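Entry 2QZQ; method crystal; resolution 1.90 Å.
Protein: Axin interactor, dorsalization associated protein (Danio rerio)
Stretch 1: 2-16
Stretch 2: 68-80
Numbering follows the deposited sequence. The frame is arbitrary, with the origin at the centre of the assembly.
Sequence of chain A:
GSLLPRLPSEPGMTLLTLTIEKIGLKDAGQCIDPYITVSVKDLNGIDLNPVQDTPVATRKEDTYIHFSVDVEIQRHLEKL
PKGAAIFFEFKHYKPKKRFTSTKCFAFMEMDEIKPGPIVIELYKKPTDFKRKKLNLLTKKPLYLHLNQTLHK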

ATOM      1  N   SER A   2      12.809   1.396  -1.960  1.00 26.89           N
ATOM      2  CA  SER A   2      13.416   0.391  -1.103  1.00 25.81           C
ATOM      3  C   SER A   2      12.651  -0.942  -1.178  1.00 25.67           C
ATOM      4  O   SER A   2      12.463  -1.599  -0.163  1.00 24.44           O
ATOM      5  CB  SER A   2      13.515   0.892   0.340  1.00 26.04           C
ATOM      6  OG  SER A   2      12.241   1.250   0.876  1.00 25.59           O
ATOM      7  N   LEU A   3      12.225  -1.308  -2.386  1.00 25.53           N
ATOM      8  CA  LEU A   3      11.448  -2.526  -2.621  1.00 26.77           C
ATOM      9  C   LEU A   3      12.412  -3.695  -2.580  1.00 27.46           C
ATOM     10  O   LEU A   3      13.491  -3.632  -3.174  1.00 27.43           O
ATOM     11  CB  LEU A   3      10.721  -2.496  -3.959  1.00 25.83           C
ATOM     12  CG  LEU A   3       9.600  -1.464  -4.176  1.00 26.12           C
ATOM     13  CD1 LEU A   3       8.899  -1.740  -5.484  1.00 23.23           C
ATOM     14  CD2 LEU A   3       8.561  -1.416  -3.019  1.00 22.74           C
ATOM     15  N   LEU A   4      12.027  -4.739  -1.856  1.00 27.52           N
ATOM     16  CA  LEU A   4      12.929  -5.841  -1.576  1.00 27.06           C
ATOM     17  C   LEU A   4      12.607  -7.017  -2.492  1.00 27.77           C
ATOM     18  O   LEU A   4      11.483  -7.142  -2.970  1.00 27.21           O
ATOM     19  CB  LEU A   4      12.810  -6.220  -0.110  1.00 26.44           C
ATOM     20  CG  LEU A   4      13.392  -5.265   0.926  1.00 26.11           C
ATOM     21  CD1 LEU A   4      12.825  -5.589   2.283  1.00 25.53           C
ATOM     22  CD2 LEU A   4      14.921  -5.343   0.952  1.00 28.79           C
ATOM     23  N   PRO A   5      13.602  -7.888  -2.748  1.00 28.65           N
ATOM     24  CA  PRO A   5      13.337  -9.028  -3.622  1.00 28.90           C
ATOM     25  C   PRO A   5      12.362  -9.985  -2.927  1.00 28.39           C
ATOM     26  O   PRO A   5      12.276  -9.982  -1.695  1.00 27.59           O
ATOM     27  CB  PRO A   5      14.710  -9.716  -3.775  1.00 29.21           C
ATOM     28  CG  PRO A   5      15.717  -8.852  -3.057  1.00 29.83           C
ATOM     29  CD  PRO A   5      14.968  -7.877  -2.189  1.00 28.84           C
ATOM     30  N   ARG A   6      11.643 -10.770  -3.722  1.00 29.43           N
ATOM     31  CA  ARG A   6      10.847 -11.900  -3.224  1.00 29.99           C
ATOM     32  C   ARG A   6      11.697 -12.804  -2.305  1.00 30.29           C
ATOM     33  O   ARG A   6      12.862 -13.105  -2.611  1.00 30.34           O
ATOM     34  CB  ARG A   6      10.278 -12.691  -4.408  1.00 30.14           C
ATOM     35  CG  ARG A   6       9.211 -13.745  -4.043  1.00 30.82           C
ATOM     36  CD  ARG A   6       8.547 -14.327  -5.286  1.00 30.59           C
ATOM     37  NE  ARG A   6       7.998 -13.272  -6.133  1.00 32.85           N
ATOM     38  CZ  ARG A   6       7.603 -13.421  -7.394  1.00 33.33           C
ATOM     39  NH1 ARG A   6       7.692 -14.606  -7.990  1.00 36.20           N
ATOM     40  NH2 ARG A   6       7.110 -12.380  -8.063  1.00 32.57           N
ATOM     41  N   LEU A   7      11.135 -13.172  -1.156  1.00 29.85           N
ATOM     42  CA  LEU A   7      11.778 -14.127  -0.249  1.00 30.33           C
ATOM     43  C   LEU A   7      11.970 -15.475  -0.943  1.00 30.75           C
ATOM     44  O   LEU A   7      11.217 -15.814  -1.872  1.00 30.85           O
ATOM     45  CB  LEU A   7      10.944 -14.334   1.025  1.00 29.76           C
ATOM     46  CG  LEU A   7      10.842 -13.194   2.031  1.00 30.14           C
ATOM     47  CD1 LEU A   7       9.887 -13.573   3.118  1.00 27.73           C
ATOM     48  CD2 LEU A   7      12.209 -12.829   2.637  1.00 29.96           C
ATOM     49  N   PRO A   8      12.976 -16.257  -0.499  1.00 31.14           N
ATOM     50  CA  PRO A   8      13.079 -17.598  -1.088  1.00 31.32           C
ATOM     51  C   PRO A   8      11.809 -18.384  -0.752  1.00 30.89           C
ATOM     52  O   PRO A   8      11.265 -18.229   0.348  1.00 30.42           O
ATOM     53  CB  PRO A   8      14.277 -18.228  -0.356  1.00 30.81           C
ATOM     54  CG  PRO A   8      14.497 -17.399   0.870  1.00 32.72           C
ATOM     55  CD  PRO A   8      13.991 -16.007   0.548  1.00 31.25           C
ATOM     56  N   SER A   9      11.342 -19.201  -1.683  1.00 31.47           N
ATOM     57  CA  SER A   9      10.182 -20.042  -1.419  1.00 32.40           C
ATOM     58  C   SER A   9      10.498 -21.128  -0.379  1.00 31.78           C
ATOM     59  O   SER A   9      11.631 -21.603  -0.281  1.00 31.45           O
ATOM     60  CB  SER A   9       9.630 -20.632  -2.715  1.00 32.43           C
ATOM     61  OG  SER A   9      10.569 -21.500  -3.312  1.00 37.14           O
ATOM     62  N   GLU A  10       9.501 -21.452   0.441  1.00 31.41           N
ATOM     63  CA  GLU A  10       9.610 -22.507   1.438  1.00 30.50           C
ATOM     64  C   GLU A  10       8.512 -23.532   1.143  1.00 28.53           C
ATOM     65  O   GLU A  10       7.361 -23.165   0.861  1.00 27.51           O
ATOM     66  CB  GLU A  10       9.517 -21.959   2.869  1.00 30.81           C
ATOM     67  CG  GLU A  10      10.820 -21.300   3.320  1.00 32.73           C
ATOM     68  CD  GLU A  10      10.722 -20.583   4.654  1.00 34.37           C
ATOM     69  OE1 GLU A  10       9.882 -20.991   5.488  1.00 37.16           O
ATOM     70  OE2 GLU A  10      11.507 -19.614   4.879  1.00 38.09           O
ATOM     71  N   PRO A  11       8.879 -24.822   1.135  1.00 26.98           N
ATOM     72  CA  PRO A  11       7.854 -25.831   0.846  1.00 25.83           C
ATOM     73  C   PRO A  11       6.618 -25.705   1.743  1.00 24.44           C
ATOM     74  O   PRO A  11       6.736 -25.535   2.962  1.00 24.05           O
ATOM     75  CB  PRO A  11       8.598 -27.161   1.070  1.00 25.93           C
ATOM     76  CG  PRO A  11      10.071 -26.807   0.776  1.00 25.77           C
ATOM     77  CD  PRO A  11      10.227 -25.416   1.332  1.00 26.63           C
ATOM     78  N   GLY A  12       5.443 -25.790   1.118  1.00 25.04           N
ATOM     79  CA  GLY A  12       4.156 -25.764   1.829  1.00 25.53           C
ATOM     80  C   GLY A  12       3.706 -24.397   2.323  1.00 26.53           C
ATOM     81  O   GLY A  12       2.686 -24.282   3.020  1.00 26.65           O
HETATM   82  N   MSE A  13       4.462 -23.363   1.961  1.00 26.74           N
HETATM   83  CA  MSE A  13       4.178 -21.988   2.399  1.00 27.41           C
HETATM   84  C   MSE A  13       3.903 -21.092   1.190  1.00 26.60           C
HETATM   85  O   MSE A  13       4.192 -21.451   0.044  1.00 27.13           O
HETATM   86  CB  MSE A  13       5.336 -21.408   3.231  1.00 28.52           C
HETATM   87  CG  MSE A  13       5.839 -22.262   4.362  1.00 30.47           C
HETATM   88 SE   MSE A  13       4.664 -22.380   5.892  1.00 41.41          SE
HETATM   89  CE  MSE A  13       5.587 -23.881   6.924  1.00 33.71           C
ATOM     90  N   THR A  14       3.350 -19.915   1.453  1.00 25.78           N
ATOM     91  CA  THR A  14       2.827 -19.066   0.376  1.00 24.88           C
ATOM     92  C   THR A  14       3.419 -17.658   0.472  1.00 23.88           C
ATOM     93  O   THR A  14       3.515 -17.108   1.557  1.00 23.45           O
ATOM     94  CB  THR A  14       1.286 -18.958   0.448  1.00 24.90           C
ATOM     95  OG1 THR A  14       0.710 -20.271   0.622  1.00 24.92           O
ATOM     96  CG2 THR A  14       0.748 -18.308  -0.818  1.00 23.50           C
ATOM     97  N   LEU A  15       3.810 -17.111  -0.672  1.00 23.91           N
ATOM     98  CA  LEU A  15       4.334 -15.740  -0.747  1.00 23.94           C
ATOM     99  C   LEU A  15       3.412 -14.871  -1.578  1.00 23.76           C
ATOM    100  O   LEU A  15       2.861 -15.306  -2.603  1.00 24.33           O
ATOM    101  CB  LEU A  15       5.757 -15.712  -1.329  1.00 23.60           C
ATOM    102  CG  LEU A  15       6.887 -16.262  -0.460  1.00 24.24           C
ATOM    103  CD1 LEU A  15       8.152 -16.425  -1.332  1.00 24.57           C
ATOM    104  CD2 LEU A  15       7.170 -15.410   0.803  1.00 21.79           C
ATOM    105  N   LEU A  16       3.250 -13.627  -1.129  1.00 23.38           N
ATOM    106  CA  LEU A  16       2.321 -12.724  -1.770  1.00 22.07           C
ATOM    107  C   LEU A  16       3.072 -11.610  -2.478  1.00 21.78           C
ATOM    108  O   LEU A  16       3.992 -11.018  -1.909  1.00 21.27           O
ATOM    109  CB  LEU A  16       1.338 -12.155  -0.729  1.00 22.38           C
ATOM    110  CG  LEU A  16       0.359 -11.040  -1.154  1.00 21.97           C
ATOM    111  CD1 LEU A  16      -0.680 -11.532  -2.145  1.00 23.43           C
ATOM    112  CD2 LEU A  16      -0.291 -10.413   0.063  1.00 21.08           C
ATOM    113  N   SER A  68       2.264   0.649 -11.552  1.00 22.25           N
ATOM    114  CA  SER A  68       2.598  -0.618 -12.216  1.00 23.09           C
ATOM    115  C   SER A  68       3.889  -1.199 -11.665  1.00 23.16           C
ATOM    116  O   SER A  68       4.852  -1.400 -12.402  1.00 23.97           O
ATOM    117  CB  SER A  68       2.709  -0.427 -13.733  1.00 22.78           C
ATOM    118  OG  SER A  68       1.564   0.218 -14.254  1.00 22.74           O
ATOM    119  N   VAL A  69       3.906  -1.451 -10.361  1.00 23.18           N
ATOM    120  CA  VAL A  69       5.070  -1.992  -9.692  1.00 22.98           C
ATOM    121  C   VAL A  69       4.670  -3.109  -8.730  1.00 23.09           C
ATOM    122  O   VAL A  69       3.639  -3.014  -8.052  1.00 22.01           O
ATOM    123  CB  VAL A  69       5.862  -0.875  -8.965  1.00 22.89           C
ATOM    124  CG1 VAL A  69       5.084  -0.323  -7.750  1.00 23.15           C
ATOM    125  CG2 VAL A  69       7.256  -1.366  -8.571  1.00 23.64           C
ATOM    126  N   ASP A  70       5.483  -4.169  -8.681  1.00 23.21           N
ATOM    127  CA  ASP A  70       5.251  -5.288  -7.760  1.00 23.78           C
ATOM    128  C   ASP A  70       5.923  -5.047  -6.423  1.00 23.48           C
ATOM    129  O   ASP A  70       7.088  -4.643  -6.361  1.00 24.23           O
ATOM    130  CB  ASP A  70       5.777  -6.613  -8.329  1.00 24.01           C
ATOM    131  CG  ASP A  70       5.003  -7.096  -9.530  1.00 27.32           C
ATOM    132  OD1 ASP A  70       3.901  -6.561  -9.844  1.00 28.75           O
ATOM    133  OD2 ASP A  70       5.518  -8.050 -10.170  1.00 31.14           O
ATOM    134  N   VAL A  71       5.185  -5.278  -5.349  1.00 22.21           N
ATOM    135  CA  VAL A  71       5.751  -5.239  -4.018  1.00 22.17           C
ATOM    136  C   VAL A  71       5.701  -6.656  -3.430  1.00 22.53           C
ATOM    137  O   VAL A  71       4.636  -7.270  -3.378  1.00 21.66           O
ATOM    138  CB  VAL A  71       5.014  -4.212  -3.100  1.00 22.22           C
ATOM    139  CG1 VAL A  71       5.601  -4.201  -1.702  1.00 22.41           C
ATOM    140  CG2 VAL A  71       5.081  -2.801  -3.729  1.00 22.03           C
ATOM    141  N   GLU A  72       6.855  -7.138  -2.967  1.00 22.23           N
ATOM    142  CA  GLU A  72       6.983  -8.471  -2.381  1.00 22.49           C
ATOM    143  C   GLU A  72       6.820  -8.418  -0.879  1.00 22.16           C
ATOM    144  O   GLU A  72       7.619  -7.793  -0.170  1.00 22.01           O
ATOM    145  CB  GLU A  72       8.340  -9.118  -2.774  1.00 22.38           C
ATOM    146  CG  GLU A  72       8.642  -9.064  -4.296  1.00 23.63           C
ATOM    147  CD  GLU A  72       7.736  -9.958  -5.155  1.00 25.66           C
ATOM    148  OE1 GLU A  72       7.026 -10.848  -4.617  1.00 25.28           O
ATOM    149  OE2 GLU A  72       7.741  -9.777  -6.386  1.00 26.21           O
ATOM    150  N   ILE A  73       5.770  -9.072  -0.386  1.00 21.37           N
ATOM    151  CA  ILE A  73       5.496  -9.095   1.055  1.00 21.36           C
ATOM    152  C   ILE A  73       6.509 -10.006   1.757  1.00 22.29           C
ATOM    153  O   ILE A  73       6.646 -11.185   1.409  1.00 22.24           O
ATOM    154  CB  ILE A  73       4.019  -9.498   1.327  1.00 21.15           C
ATOM    155  CG1 ILE A  73       3.093  -8.432   0.737  1.00 22.29           C
ATOM    156  CG2 ILE A  73       3.732  -9.640   2.831  1.00 19.71           C
ATOM    157  CD1 ILE A  73       3.358  -7.022   1.284  1.00 24.34           C
ATOM    158  N   GLN A  74       7.209  -9.438   2.737  1.00 22.51           N
ATOM    159  CA  GLN A  74       8.418 -10.021   3.307  1.00 23.13           C
ATOM    160  C   GLN A  74       8.155 -10.998   4.446  1.00 23.11           C
ATOM    161  O   GLN A  74       8.854 -11.011   5.455  1.00 23.45           O
ATOM    162  CB  GLN A  74       9.365  -8.904   3.751  1.00 23.48           C
ATOM    163  CG  GLN A  74       9.856  -8.065   2.577  1.00 22.79           C
ATOM    164  CD  GLN A  74      10.753  -8.861   1.643  1.00 23.58           C
ATOM    165  OE1 GLN A  74      11.781  -9.394   2.074  1.00 27.10           O
ATOM    166  NE2 GLN A  74      10.385  -8.934   0.375  1.00 20.12           N
ATOM    167  N   ARG A  75       7.131 -11.822   4.277  1.00 23.75           N
ATOM    168  CA  ARG A  75       6.939 -12.969   5.156  1.00 24.29           C
ATOM    169  C   ARG A  75       5.993 -13.948   4.486  1.00 23.87           C
ATOM    170  O   ARG A  75       4.987 -13.550   3.890  1.00 22.90           O
ATOM    171  CB  ARG A  75       6.411 -12.567   6.543  1.00 24.55           C
ATOM    172  CG  ARG A  75       6.708 -13.620   7.615  1.00 26.35           C
ATOM    173  CD  ARG A  75       5.948 -13.376   8.938  1.00 26.64           C
ATOM    174  NE  ARG A  75       6.585 -12.334   9.745  1.00 29.38           N
ATOM    175  CZ  ARG A  75       6.318 -12.088  11.027  1.00 30.97           C
ATOM    176  NH1 ARG A  75       5.424 -12.815  11.685  1.00 29.85           N
ATOM    177  NH2 ARG A  75       6.956 -11.107  11.658  1.00 28.74           N
ATOM    178  N   HIS A  76       6.317 -15.232   4.588  1.00 22.91           N
ATOM    179  CA  HIS A  76       5.377 -16.281   4.159  1.00 23.64           C
ATOM    180  C   HIS A  76       4.047 -16.112   4.884  1.00 22.74           C
ATOM    181  O   HIS A  76       4.003 -15.910   6.096  1.00 23.78           O
ATOM    182  CB  HIS A  76       5.995 -17.686   4.355  1.00 23.42           C
ATOM    183  CG  HIS A  76       7.229 -17.904   3.533  1.00 24.39           C
ATOM    184  ND1 HIS A  76       8.484 -17.530   3.965  1.00 26.30           N
ATOM    185  CD2 HIS A  76       7.394 -18.409   2.289  1.00 24.43           C
ATOM    186  CE1 HIS A  76       9.373 -17.813   3.027  1.00 25.88           C
ATOM    187  NE2 HIS A  76       8.736 -18.344   1.997  1.00 25.88           N
ATOM    188  N   LEU A  77       2.959 -16.149   4.125  1.00 24.09           N
ATOM    189  CA  LEU A  77       1.621 -15.816   4.657  1.00 23.93           C
ATOM    190  C   LEU A  77       1.223 -16.598   5.904  1.00 24.15           C
ATOM    191  O   LEU A  77       0.672 -16.025   6.831  1.00 23.85           O
ATOM    192  CB  LEU A  77       0.541 -15.951   3.575  1.00 23.88           C
ATOM    193  CG  LEU A  77       0.624 -15.032   2.360  1.00 25.03           C
ATOM    194  CD1 LEU A  77      -0.541 -15.279   1.412  1.00 21.93           C
ATOM    195  CD2 LEU A  77       0.717 -13.550   2.794  1.00 23.07           C
ATOM    196  N   GLU A  78       1.535 -17.899   5.938  1.00 24.64           N
ATOM    197  CA  GLU A  78       1.158 -18.774   7.060  1.00 24.80           C
ATOM    198  C   GLU A  78       1.845 -18.407   8.377  1.00 25.27           C
ATOM    199  O   GLU A  78       1.423 -18.848   9.462  1.00 24.59           O
ATOM    200  CB  GLU A  78       1.406 -20.254   6.690  1.00 25.23           C
ATOM    201  CG  GLU A  78       0.566 -20.757   5.505  1.00 25.07           C
ATOM    202  CD  GLU A  78       1.184 -20.454   4.156  1.00 25.17           C
ATOM    203  OE1 GLU A  78       2.250 -19.814   4.133  1.00 27.73           O
ATOM    204  OE2 GLU A  78       0.629 -20.858   3.110  1.00 25.32           O
ATOM    205  N   LYS A  79       2.876 -17.562   8.289  1.00 25.70           N
ATOM    206  CA  LYS A  79       3.638 -17.117   9.462  1.00 26.67           C
ATOM    207  C   LYS A  79       3.214 -15.756  10.011  1.00 26.29           C
ATOM    208  O   LYS A  79       3.691 -15.318  11.085  1.00 26.74           O
ATOM    209  CB  LYS A  79       5.131 -17.109   9.148  1.00 26.97           C
ATOM    210  CG  LYS A  79       5.705 -18.483   8.891  1.00 29.37           C
ATOM    211  CD  LYS A  79       7.137 -18.372   8.420  1.00 33.61           C
ATOM    212  CE  LYS A  79       7.662 -19.686   7.876  1.00 34.80           C
ATOM    213  NZ  LYS A  79       8.891 -19.424   7.091  1.00 37.30           N
ATOM    214  N   LEU A  80       2.322 -15.086   9.281  1.00 26.21           N
ATOM    215  CA  LEU A  80       1.720 -13.839   9.745  1.00 25.94           C
ATOM    216  C   LEU A  80       0.642 -14.106  10.799  1.00 27.02           C
ATOM    217  O   LEU A  80      -0.152 -15.062  10.659  1.00 27.18           O
ATOM    218  CB  LEU A  80       1.180 -13.014   8.552  1.00 25.48           C
ATOM    219  CG  LEU A  80       2.253 -12.335   7.676  1.00 23.52           C
ATOM    220  CD1 LEU A  80       1.693 -11.890   6.342  1.00 21.92           C
ATOM    221  CD2 LEU A  80       2.943 -11.144   8.391  1.00 21.26           C
TER
HETATM  222  O   HOH W   1       9.197  -5.685  -3.008  1.00 23.66           O
HETATM  223  O   HOH W   2      13.940 -10.028   0.479  1.00 29.86           O
HETATM  224  O   HOH W   3       8.530 -12.158  -0.665  1.00 21.96           O
HETATM  225  O   HOH W   4       0.017 -23.575   2.683  1.00 36.50           O
HETATM  226  O   HOH W   5       4.511 -12.867   1.257  1.00 20.16           O
HETATM  227  O   HOH W   6       6.329 -12.233  -2.397  1.00 23.43           O

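Of the 1216 Å² buried, His 76 contributes the largest share. Its chi1 of -62° (m) and chi2 of 86° bring the ring among stretch 1 residues: Leu 15 CD2 lies over one face, 3.5 Å from the ring centroid, and Glu 10 CB over the opposite face at 4.2 Å, both as CH-pi contacts. At the ring edge, NE2 of His 76 donates a weak hydrogen bond to Pro 8 O (3.0 Å). A flat ring with a polar edge suits this slot. Glu 10, extended at chi2 (t), carries its OE1 to within 2.5 Å of Lys 79 NZ, a very short salt bridge reached by a lysine t from chi2 to chi4.

Glu 78 bends at chi2 (p, 85°), and its carboxylate grips Thr 14 twice: Thr 14 N donates to Glu 78 OE1 (2.9 Å) and Thr 14 OG1 to Glu 78 OE2 (2.6 Å). Backbone bonds from Leu 77 N to Thr 14 O (2.8 Å) and Ile 73 N to Leu 16 O (3.0 Å) tie the two backbone segments together, while Leu 16 CB packs against Leu 77 CD2 (3.8 Å).

Glu 72, folded m,m, pairs side-on with the Arg 6 guanidinium (Arg 6 NE to Glu 72 OE1 3.0 Å, Arg 6 NH2 to Glu 72 OE2 3.2 Å). Gln 74, likewise m,m, curls its NE2 to Pro 5 O (3.0 Å) and Glu 72 O (3.0 Å).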